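Esterase D (Lactobacillus rhamnosus, PDB 3DKR) probably hydrolyses carboxylic esters, as an alpha/beta hydrolase with a predicted Ser-His-Asp catalytic triad. Local coordinates at residues P74-V85 with F106-I117; I127-V135 with L166-T174. One frame throughout, in Å; residues are numbered along the deposited sequence.

Contact 1: P74-V85 with F106-I117; sequences PDIWWAESSAAV and FAMKALETLPGI
Trp78 and Phe106 push past each other in opposite directions, each a knob in the other helix's hole. The Phe106 ring enters the hollow made by Pro74, Trp77, Trp78 and Ser81; the Trp78 indole fills the one between Phe106, Lys109, Ala110 and Thr113. The two segments lie on helices 74-89 and 101-113, which precede and follow strand 94-99 of the alpha/beta hydrolase sheet; the axes of 74-85 and 106-113 cross at -60° and come within 9.9 Å of each other at the closest.

Trp78 reaches over because its CG lies anti to the backbone N (chi1 171°), which swings the indole across to the second helix. Lys109 lies across one face of that indole at about a right angle, its CD 3.6 Å from the centroid of the six-membered ring in a CH-pi contact; its NZ, farther out, adds at most a weak cation-pi attraction. Thr113 OG1 sits at the indole edge, 3.5 Å from Trp78 CZ2. Phe106 lays one ring face over the backbone of Trp77 and Trp78, while its CE2 comes 3.5 Å from Trp77 CB. Behind its CB stands Ser81 OG, 3.3 Å away. Farther along, Leu114 CD1 approaches Trp78 CH2 at 3.8 Å, and the side chains of Val85 and Ile117 cross at about a right angle, CG1 of the valine on CD1 of the isoleucine. Leu28 of strand 23-28 also touches Phe106.

Two hydroxyls that border this interface turn back into their own helices: Ser81 OG donates to Trp77 O and Thr113 OG1 to Lys109 O. With those protons spent at home, the two helices are joined by shape and dispersion rather than polar bonds, and the lysine contributes chiefly its methylenes.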
loop_
_atom_site.group_PDB
_atom_site.type_symbol
_atom_site.label_atom_id
_atom_site.label_comp_id
_atom_site.label_asym_id
_atom_site.label_seq_id
_atom_site.Cartn_x
_atom_site.Cartn_y
_atom_site.Cartn_z
ATOM N N PRO A 74 11.604 -6.356 -1.963
ATOM C CA PRO A 74 11.177 -5.619 -0.763
ATOM C C PRO A 74 12.187 -4.627 -0.230
ATOM O O PRO A 74 11.792 -3.591 0.315
ATOM C CB PRO A 74 10.884 -6.731 0.247
ATOM C CG PRO A 74 10.513 -7.906 -0.616
ATOM C CD PRO A 74 11.444 -7.811 -1.787
ATOM N N ASP A 75 13.481 -4.915 -0.361
ATOM C CA ASP A 75 14.493 -3.993 0.129
ATOM C C ASP A 75 14.505 -2.711 -0.692
ATOM O O ASP A 75 14.540 -1.607 -0.131
ATOM C CB ASP A 75 15.864 -4.680 0.187
ATOM C CG ASP A 75 15.875 -5.830 1.172
ATOM O OD1 ASP A 75 15.449 -5.635 2.341
ATOM O OD2 ASP A 75 16.254 -6.949 0.753
ATOM N N ILE A 76 14.422 -2.845 -2.012
ATOM C CA ILE A 76 14.331 -1.666 -2.903
ATOM C C ILE A 76 13.069 -0.862 -2.587
ATOM O O ILE A 76 13.110 0.371 -2.454
ATOM C CB ILE A 76 14.355 -2.078 -4.397
ATOM C CG1 ILE A 76 15.720 -2.667 -4.752
ATOM C CG2 ILE A 76 14.017 -0.899 -5.294
ATOM C CD1 ILE A 76 15.791 -3.337 -6.118
ATOM N N TRP A 77 11.948 -1.566 -2.455
ATOM C CA TRP A 77 10.662 -0.903 -2.235
ATOM C C TRP A 77 10.642 -0.218 -0.874
ATOM O O TRP A 77 10.022 0.846 -0.715
ATOM C CB TRP A 77 9.500 -1.892 -2.359
ATOM C CG TRP A 77 9.480 -2.564 -3.697
ATOM C CD1 TRP A 77 9.878 -2.028 -4.885
ATOM C CD2 TRP A 77 9.003 -3.882 -3.985
ATOM N NE1 TRP A 77 9.690 -2.942 -5.904
ATOM C CE2 TRP A 77 9.166 -4.093 -5.374
ATOM C CE3 TRP A 77 8.478 -4.920 -3.202
ATOM C CZ2 TRP A 77 8.813 -5.298 -5.991
ATOM C CZ3 TRP A 77 8.122 -6.117 -3.828
ATOM C CH2 TRP A 77 8.290 -6.289 -5.205
ATOM N N TRP A 78 11.316 -0.808 0.104
ATOM C CA TRP A 78 11.446 -0.153 1.410
ATOM C C TRP A 78 12.273 1.132 1.297
ATOM O O TRP A 78 11.886 2.179 1.825
ATOM C CB TRP A 78 12.037 -1.119 2.440
ATOM C CG TRP A 78 12.412 -0.511 3.768
ATOM C CD1 TRP A 78 13.596 -0.661 4.414
ATOM C CD2 TRP A 78 11.596 0.321 4.617
ATOM N NE1 TRP A 78 13.585 0.015 5.610
ATOM C CE2 TRP A 78 12.372 0.634 5.758
ATOM C CE3 TRP A 78 10.301 0.830 4.524
ATOM C CZ2 TRP A 78 11.890 1.432 6.800
ATOM C CZ3 TRP A 78 9.814 1.638 5.577
ATOM C CH2 TRP A 78 10.616 1.927 6.686
ATOM N N ALA A 79 13.403 1.082 0.603
ATOM C CA ALA A 79 14.183 2.312 0.381
ATOM C C ALA A 79 13.336 3.384 -0.336
ATOM O O ALA A 79 13.416 4.577 -0.028
ATOM C CB ALA A 79 15.432 2.011 -0.449
ATOM N N GLU A 80 12.532 2.959 -1.300
ATOM C CA GLU A 80 11.701 3.897 -2.064
ATOM C C GLU A 80 10.622 4.520 -1.171
ATOM O O GLU A 80 10.337 5.715 -1.262
ATOM C CB GLU A 80 11.101 3.207 -3.294
ATOM C CG GLU A 80 12.193 2.901 -4.328
ATOM C CD GLU A 80 11.782 2.009 -5.505
ATOM O OE1 GLU A 80 10.805 1.237 -5.418
ATOM O OE2 GLU A 80 12.461 2.102 -6.563
ATOM N N SER A 81 10.042 3.707 -0.301
ATOM C CA SER A 81 9.007 4.191 0.627
ATOM C C SER A 81 9.603 5.177 1.616
ATOM O O SER A 81 9.006 6.221 1.913
ATOM C CB SER A 81 8.395 3.025 1.404
ATOM O OG SER A 81 7.796 2.055 0.555
ATOM N N SER A 82 10.775 4.847 2.131
ATOM C CA SER A 82 11.485 5.706 3.083
ATOM C C SER A 82 11.837 7.056 2.448
ATOM O O SER A 82 11.726 8.130 3.077
ATOM C CB SER A 82 12.758 5.000 3.559
ATOM O OG SER A 82 12.465 3.773 4.217
ATOM N N ALA A 83 12.317 7.005 1.209
ATOM C CA ALA A 83 12.632 8.229 0.470
ATOM C C ALA A 83 11.390 9.090 0.252
ATOM O O ALA A 83 11.440 10.332 0.306
ATOM C CB ALA A 83 13.283 7.883 -0.886
ATOM N N ALA A 84 10.266 8.434 -0.007
ATOM C CA ALA A 84 9.027 9.145 -0.250
ATOM C C ALA A 84 8.586 9.862 1.021
ATOM O O ALA A 84 8.123 10.996 0.974
ATOM C CB ALA A 84 7.944 8.180 -0.724
ATOM N N VAL A 85 8.689 9.178 2.153
ATOM C CA VAL A 85 8.360 9.805 3.446
ATOM C C VAL A 85 9.261 11.039 3.682
ATOM O O VAL A 85 8.773 12.125 4.002
ATOM C CB VAL A 85 8.486 8.797 4.594
ATOM C CG1 VAL A 85 8.448 9.511 5.956
ATOM C CG2 VAL A 85 7.386 7.736 4.495
ATOM N N PHE A 106 5.170 -1.363 4.200
ATOM C CA PHE A 106 6.146 -0.286 4.321
ATOM C C PHE A 106 5.596 0.897 5.124
ATOM O O PHE A 106 6.339 1.534 5.860
ATOM C CB PHE A 106 6.639 0.146 2.944
ATOM C CG PHE A 106 7.148 -1.012 2.121
ATOM C CD1 PHE A 106 8.128 -1.845 2.630
ATOM C CD2 PHE A 106 6.619 -1.292 0.866
ATOM C CE1 PHE A 106 8.595 -2.929 1.885
ATOM C CE2 PHE A 106 7.087 -2.359 0.125
ATOM C CZ PHE A 106 8.058 -3.184 0.636
ATOM N N ALA A 107 4.292 1.168 5.013
ATOM C CA ALA A 107 3.671 2.212 5.846
ATOM C C ALA A 107 3.834 1.896 7.316
ATOM O O ALA A 107 4.176 2.765 8.119
ATOM C CB ALA A 107 2.190 2.379 5.523
ATOM N N MET A 108 3.611 0.635 7.674
ATOM C CA MET A 108 3.739 0.230 9.070
ATOM C C MET A 108 5.199 0.279 9.496
ATOM O O MET A 108 5.492 0.721 10.612
ATOM C CB MET A 108 3.109 -1.138 9.313
ATOM C CG MET A 108 1.593 -1.170 9.120
ATOM S SD MET A 108 0.655 0.128 9.989
ATOM C CE MET A 108 1.303 -0.044 11.660
ATOM N N LYS A 109 6.126 -0.150 8.641
ATOM C CA LYS A 109 7.540 -0.102 9.011
ATOM C C LYS A 109 8.001 1.355 9.170
ATOM O O LYS A 109 8.839 1.664 10.022
ATOM C CB LYS A 109 8.425 -0.852 8.016
ATOM C CG LYS A 109 9.808 -1.159 8.554
ATOM C CD LYS A 109 10.645 -1.923 7.549
ATOM C CE LYS A 109 12.016 -2.285 8.105
ATOM N NZ LYS A 109 11.975 -3.432 9.062
ATOM N N ALA A 110 7.425 2.249 8.364
ATOM C CA ALA A 110 7.663 3.685 8.510
ATOM C C ALA A 110 7.219 4.192 9.881
ATOM O O ALA A 110 7.981 4.874 10.576
ATOM C CB ALA A 110 6.951 4.446 7.390
ATOM N N LEU A 111 6.000 3.843 10.290
ATOM C CA LEU A 111 5.515 4.252 11.618
ATOM C C LEU A 111 6.442 3.719 12.727
ATOM O O LEU A 111 6.717 4.415 13.719
ATOM C CB LEU A 111 4.074 3.804 11.856
ATOM C CG LEU A 111 3.029 4.453 10.948
ATOM C CD1 LEU A 111 1.646 3.882 11.220
ATOM C CD2 LEU A 111 3.030 5.963 11.103
ATOM N N GLU A 112 6.915 2.490 12.555
ATOM C CA GLU A 112 7.790 1.849 13.544
ATOM C C GLU A 112 9.183 2.480 13.641
ATOM O O GLU A 112 9.773 2.510 14.724
ATOM C CB GLU A 112 7.988 0.376 13.184
ATOM C CG GLU A 112 6.749 -0.500 13.281
ATOM C CD GLU A 112 6.908 -1.893 12.624
ATOM O OE1 GLU A 112 7.932 -2.152 11.946
ATOM O OE2 GLU A 112 5.988 -2.730 12.833
ATOM N N THR A 113 9.754 2.888 12.509
ATOM C CA THR A 113 11.209 3.140 12.448
ATOM C C THR A 113 11.676 4.495 11.904
ATOM O O THR A 113 12.862 4.824 12.045
ATOM C CB THR A 113 11.929 2.039 11.628
ATOM O OG1 THR A 113 11.604 2.172 10.245
ATOM C CG2 THR A 113 11.552 0.643 12.123
ATOM N N LEU A 114 10.788 5.244 11.240
ATOM C CA LEU A 114 11.190 6.509 10.614
ATOM C C LEU A 114 10.673 7.683 11.426
ATOM O O LEU A 114 9.594 7.601 12.031
ATOM C CB LEU A 114 10.659 6.591 9.186
ATOM C CG LEU A 114 11.214 5.560 8.209
ATOM C CD1 LEU A 114 10.584 5.696 6.817
ATOM C CD2 LEU A 114 12.737 5.623 8.103
ATOM N N PRO A 115 11.425 8.792 11.427
ATOM C CA PRO A 115 11.011 9.943 12.223
ATOM C C PRO A 115 10.011 10.867 11.536
ATOM O O PRO A 115 9.894 10.863 10.309
ATOM C CB PRO A 115 12.326 10.694 12.420
ATOM C CG PRO A 115 13.069 10.444 11.191
ATOM C CD PRO A 115 12.711 9.045 10.745
ATOM N N GLY A 116 9.324 11.679 12.335
ATOM C CA GLY A 116 8.573 12.811 11.821
ATOM C C GLY A 116 7.205 12.487 11.243
ATOM O O GLY A 116 6.607 13.334 10.603
ATOM N N ILE A 117 6.698 11.273 11.470
ATOM C CA ILE A 117 5.382 10.886 10.932
ATOM C C ILE A 117 4.257 11.015 11.970
ATOM O O ILE A 117 4.331 10.450 13.060
ATOM C CB ILE A 117 5.395 9.441 10.381
ATOM C CG1 ILE A 117 6.507 9.267 9.341
ATOM C CG2 ILE A 117 4.026 9.101 9.770
ATOM C CD1 ILE A 117 6.799 7.791 8.960
#

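Contact 2: I127-V135 with L166-T174; sequences ILPGKHHLV and LAAIDQFAT. With ACT (acetate ion), chain C.
His132 and Asp170 form a His-carboxylate hydrogen bond that ties the loop after strand 119-122 to helix 155-178 of the alpha/beta hydrolase fold. From CB, 4.1 Å from acetate OXT, the His132 side chain starts with CG between the backbone N and the carbonyl carbon (chi1 42°), which directs the ring at the helix. CG lies 3.8 Å from the same OXT, and CD2 3.5 Å from Asp170 OD1. CE1 has Leu166 CD1 4.4 Å away. ND1 donates to acetate OXT in a nearly straight bond (170°). NE2, across the ring, donates to Asp170 OD1 at 2.7 Å, meeting its syn lone pair close to the ring plane. Held at both nitrogens, the imidazole is fixed in rotation; a leucine in its place would probably leave Asp170 OD1 without this donor and the acetate short of one of its grips.

Asp170 itself lies against Pro129, the second residue of the type II turn from Leu128 to Lys131. Deeper in, Ile127 CG2 packs on Ile169 CG2 at 3.6 Å, close to Ser101, the predicted nucleophile. The acetate, probably from the crystallisation liquor, is also held by Leu134 N, which donates to OXT, and by Val135 N, which donates to O, each at 2.8 Å.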
loop_
_atom_site.group_PDB
_atom_site.type_symbol
_atom_site.label_atom_id
_atom_site.label_comp_id
_atom_site.label_asym_id
_atom_site.label_seq_id
_atom_site.Cartn_x
_atom_site.Cartn_y
_atom_site.Cartn_z
ATOM N N ILE A 127 0.929 -8.763 3.424
ATOM C CA ILE A 127 1.252 -10.001 2.742
ATOM C C ILE A 127 2.106 -10.809 3.695
ATOM O O ILE A 127 3.282 -10.489 3.890
ATOM C CB ILE A 127 2.015 -9.698 1.435
ATOM C CG1 ILE A 127 1.141 -8.854 0.499
ATOM C CG2 ILE A 127 2.457 -10.988 0.744
ATOM C CD1 ILE A 127 1.861 -8.300 -0.697
ATOM N N LEU A 128 1.495 -11.830 4.295
ATOM C CA LEU A 128 2.153 -12.701 5.286
ATOM C C LEU A 128 2.081 -14.173 4.875
ATOM O O LEU A 128 1.177 -14.585 4.147
ATOM C CB LEU A 128 1.515 -12.504 6.669
ATOM C CG LEU A 128 1.895 -11.190 7.353
ATOM C CD1 LEU A 128 1.005 -10.949 8.562
ATOM C CD2 LEU A 128 3.358 -11.163 7.791
ATOM N N PRO A 129 3.023 -14.989 5.364
ATOM C CA PRO A 129 3.105 -16.358 4.843
ATOM C C PRO A 129 1.837 -17.153 5.107
ATOM O O PRO A 129 1.325 -17.157 6.233
ATOM C CB PRO A 129 4.323 -16.952 5.556
ATOM C CG PRO A 129 4.547 -16.067 6.751
ATOM C CD PRO A 129 4.068 -14.708 6.365
ATOM N N GLY A 130 1.319 -17.770 4.045
ATOM C CA GLY A 130 0.162 -18.645 4.115
ATOM C C GLY A 130 -1.187 -17.957 4.076
ATOM O O GLY A 130 -2.219 -18.635 4.105
ATOM N N LYS A 131 -1.187 -16.624 3.976
ATOM C CA LYS A 131 -2.405 -15.820 4.143
ATOM C C LYS A 131 -2.787 -14.999 2.914
ATOM O O LYS A 131 -3.433 -13.945 3.033
ATOM C CB LYS A 131 -2.209 -14.884 5.329
ATOM C CG LYS A 131 -1.761 -15.587 6.598
ATOM C CD LYS A 131 -2.815 -16.529 7.095
ATOM C CE LYS A 131 -2.563 -16.986 8.537
ATOM N NZ LYS A 131 -3.715 -17.771 9.050
ATOM N N HIS A 132 -2.377 -15.470 1.741
ATOM C CA HIS A 132 -2.681 -14.774 0.502
ATOM C C HIS A 132 -2.954 -15.705 -0.667
ATOM O O HIS A 132 -2.483 -16.851 -0.717
ATOM C CB HIS A 132 -1.583 -13.754 0.137
ATOM C CG HIS A 132 -0.181 -14.233 0.348
ATOM N ND1 HIS A 132 0.461 -15.088 -0.525
ATOM C CD2 HIS A 132 0.721 -13.938 1.315
ATOM C CE1 HIS A 132 1.693 -15.306 -0.095
ATOM N NE2 HIS A 132 1.876 -14.619 1.019
ATOM N N HIS A 133 -3.751 -15.190 -1.596
ATOM C CA HIS A 133 -4.010 -15.813 -2.885
ATOM C C HIS A 133 -3.534 -14.845 -3.973
ATOM O O HIS A 133 -4.343 -14.342 -4.747
ATOM C CB HIS A 133 -5.506 -16.074 -3.047
ATOM C CG HIS A 133 -6.056 -17.099 -2.108
ATOM N ND1 HIS A 133 -6.221 -16.865 -0.763
ATOM C CD2 HIS A 133 -6.526 -18.350 -2.332
ATOM C CE1 HIS A 133 -6.747 -17.937 -0.192
ATOM N NE2 HIS A 133 -6.937 -18.854 -1.122
ATOM N N LEU A 134 -2.228 -14.583 -4.013
ATOM C CA LEU A 134 -1.642 -13.626 -4.962
ATOM C C LEU A 134 -1.143 -14.276 -6.247
ATOM O O LEU A 134 -0.895 -13.578 -7.237
ATOM C CB LEU A 134 -0.497 -12.860 -4.298
ATOM C CG LEU A 134 -0.999 -11.782 -3.342
ATOM C CD1 LEU A 134 0.143 -11.358 -2.435
ATOM C CD2 LEU A 134 -1.557 -10.560 -4.094
ATOM N N VAL A 135 -0.994 -15.602 -6.250
ATOM C CA VAL A 135 -0.427 -16.265 -7.422
ATOM C C VAL A 135 -1.403 -16.260 -8.598
ATOM O O VAL A 135 -1.033 -15.855 -9.694
ATOM C CB VAL A 135 0.072 -17.689 -7.123
ATOM C CG1 VAL A 135 0.421 -18.398 -8.418
ATOM C CG2 VAL A 135 1.297 -17.633 -6.206
ATOM N N LEU A 166 7.392 -13.787 -3.534
ATOM C CA LEU A 166 6.383 -13.827 -2.472
ATOM C C LEU A 166 7.030 -14.222 -1.149
ATOM O O LEU A 166 6.698 -13.659 -0.102
ATOM C CB LEU A 166 5.227 -14.770 -2.811
ATOM C CG LEU A 166 4.284 -14.225 -3.880
ATOM C CD1 LEU A 166 3.221 -15.250 -4.266
ATOM C CD2 LEU A 166 3.615 -12.908 -3.443
ATOM N N ALA A 167 7.958 -15.178 -1.188
ATOM C CA ALA A 167 8.686 -15.569 0.028
ATOM C C ALA A 167 9.445 -14.375 0.592
ATOM O O ALA A 167 9.454 -14.168 1.800
ATOM C CB ALA A 167 9.662 -16.714 -0.275
ATOM N N ALA A 168 10.072 -13.585 -0.275
ATOM C CA ALA A 168 10.836 -12.420 0.160
ATOM C C ALA A 168 9.924 -11.390 0.819
ATOM O O ALA A 168 10.278 -10.785 1.835
ATOM C CB ALA A 168 11.550 -11.789 -1.019
ATOM N N ILE A 169 8.769 -11.169 0.208
ATOM C CA ILE A 169 7.768 -10.257 0.781
ATOM C C ILE A 169 7.271 -10.751 2.134
ATOM O O ILE A 169 7.260 -10.002 3.128
ATOM C CB ILE A 169 6.579 -10.052 -0.173
ATOM C CG1 ILE A 169 7.050 -9.387 -1.465
ATOM C CG2 ILE A 169 5.518 -9.178 0.495
ATOM C CD1 ILE A 169 6.021 -9.464 -2.602
ATOM N N ASP A 170 6.871 -12.025 2.180
ATOM C CA ASP A 170 6.455 -12.666 3.433
ATOM C C ASP A 170 7.513 -12.414 4.530
ATOM O O ASP A 170 7.213 -11.968 5.642
ATOM C CB ASP A 170 6.334 -14.194 3.245
ATOM C CG ASP A 170 5.095 -14.638 2.456
ATOM O OD1 ASP A 170 4.132 -13.868 2.281
ATOM O OD2 ASP A 170 5.111 -15.827 2.024
ATOM N N GLN A 171 8.767 -12.690 4.198
ATOM C CA GLN A 171 9.860 -12.598 5.162
ATOM C C GLN A 171 9.996 -11.165 5.696
ATOM O O GLN A 171 10.058 -10.923 6.906
ATOM C CB GLN A 171 11.155 -13.087 4.506
ATOM C CG GLN A 171 12.403 -12.893 5.346
ATOM C CD GLN A 171 13.634 -13.574 4.743
ATOM O OE1 GLN A 171 13.533 -14.326 3.761
ATOM N NE2 GLN A 171 14.796 -13.314 5.330
ATOM N N PHE A 172 10.028 -10.205 4.781
ATOM C CA PHE A 172 10.155 -8.793 5.160
ATOM C C PHE A 172 8.987 -8.399 6.046
ATOM O O PHE A 172 9.135 -7.689 7.053
ATOM C CB PHE A 172 10.161 -7.944 3.889
ATOM C CG PHE A 172 10.500 -6.498 4.131
ATOM C CD1 PHE A 172 11.780 -6.015 3.917
ATOM C CD2 PHE A 172 9.539 -5.625 4.585
ATOM C CE1 PHE A 172 12.085 -4.682 4.162
ATOM C CE2 PHE A 172 9.842 -4.294 4.807
ATOM C CZ PHE A 172 11.102 -3.832 4.605
ATOM N N ALA A 173 7.805 -8.860 5.662
ATOM C CA ALA A 173 6.579 -8.563 6.404
ATOM C C ALA A 173 6.568 -9.168 7.819
ATOM O O ALA A 173 6.043 -8.555 8.759
ATOM C CB ALA A 173 5.348 -9.030 5.605
ATOM N N THR A 174 7.124 -10.370 7.990
ATOM C CA THR A 174 7.156 -10.949 9.336
ATOM C C THR A 174 7.998 -10.096 10.282
ATOM O O THR A 174 7.676 -9.955 11.459
ATOM C CB THR A 174 7.669 -12.423 9.365
ATOM O OG1 THR A 174 9.006 -12.514 8.871
ATOM C CG2 THR A 174 6.728 -13.359 8.568
HETATM C C ACT C . -0.650 -17.410 -3.157
HETATM O O ACT C . -1.303 -17.539 -4.210
HETATM O OXT ACT C . -0.342 -16.241 -2.838
HETATM C CH3 ACT C . -0.235 -18.595 -2.332
#

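In the fold
From the N terminus the chain runs through helix 74-89, drops into strand 94-99 and returns along helix 101-113, so contact 1 closes a short helix-strand-helix loop. Only after strand 119-122 does the loop closed by contact 2 open: the segment 127-135 leads into helix 134-149, and helix 155-178 comes back to meet it, an almost wholly helical excursion. The two loops follow in series, neither nesting nor crossing. They touch nonetheless, since Phe172 on helix 155-178 packs against Phe106, Lys109 and Trp78 while Ala168 lies by Pro74. The helical insert is thereby joined to the helix pair beside the central sheet.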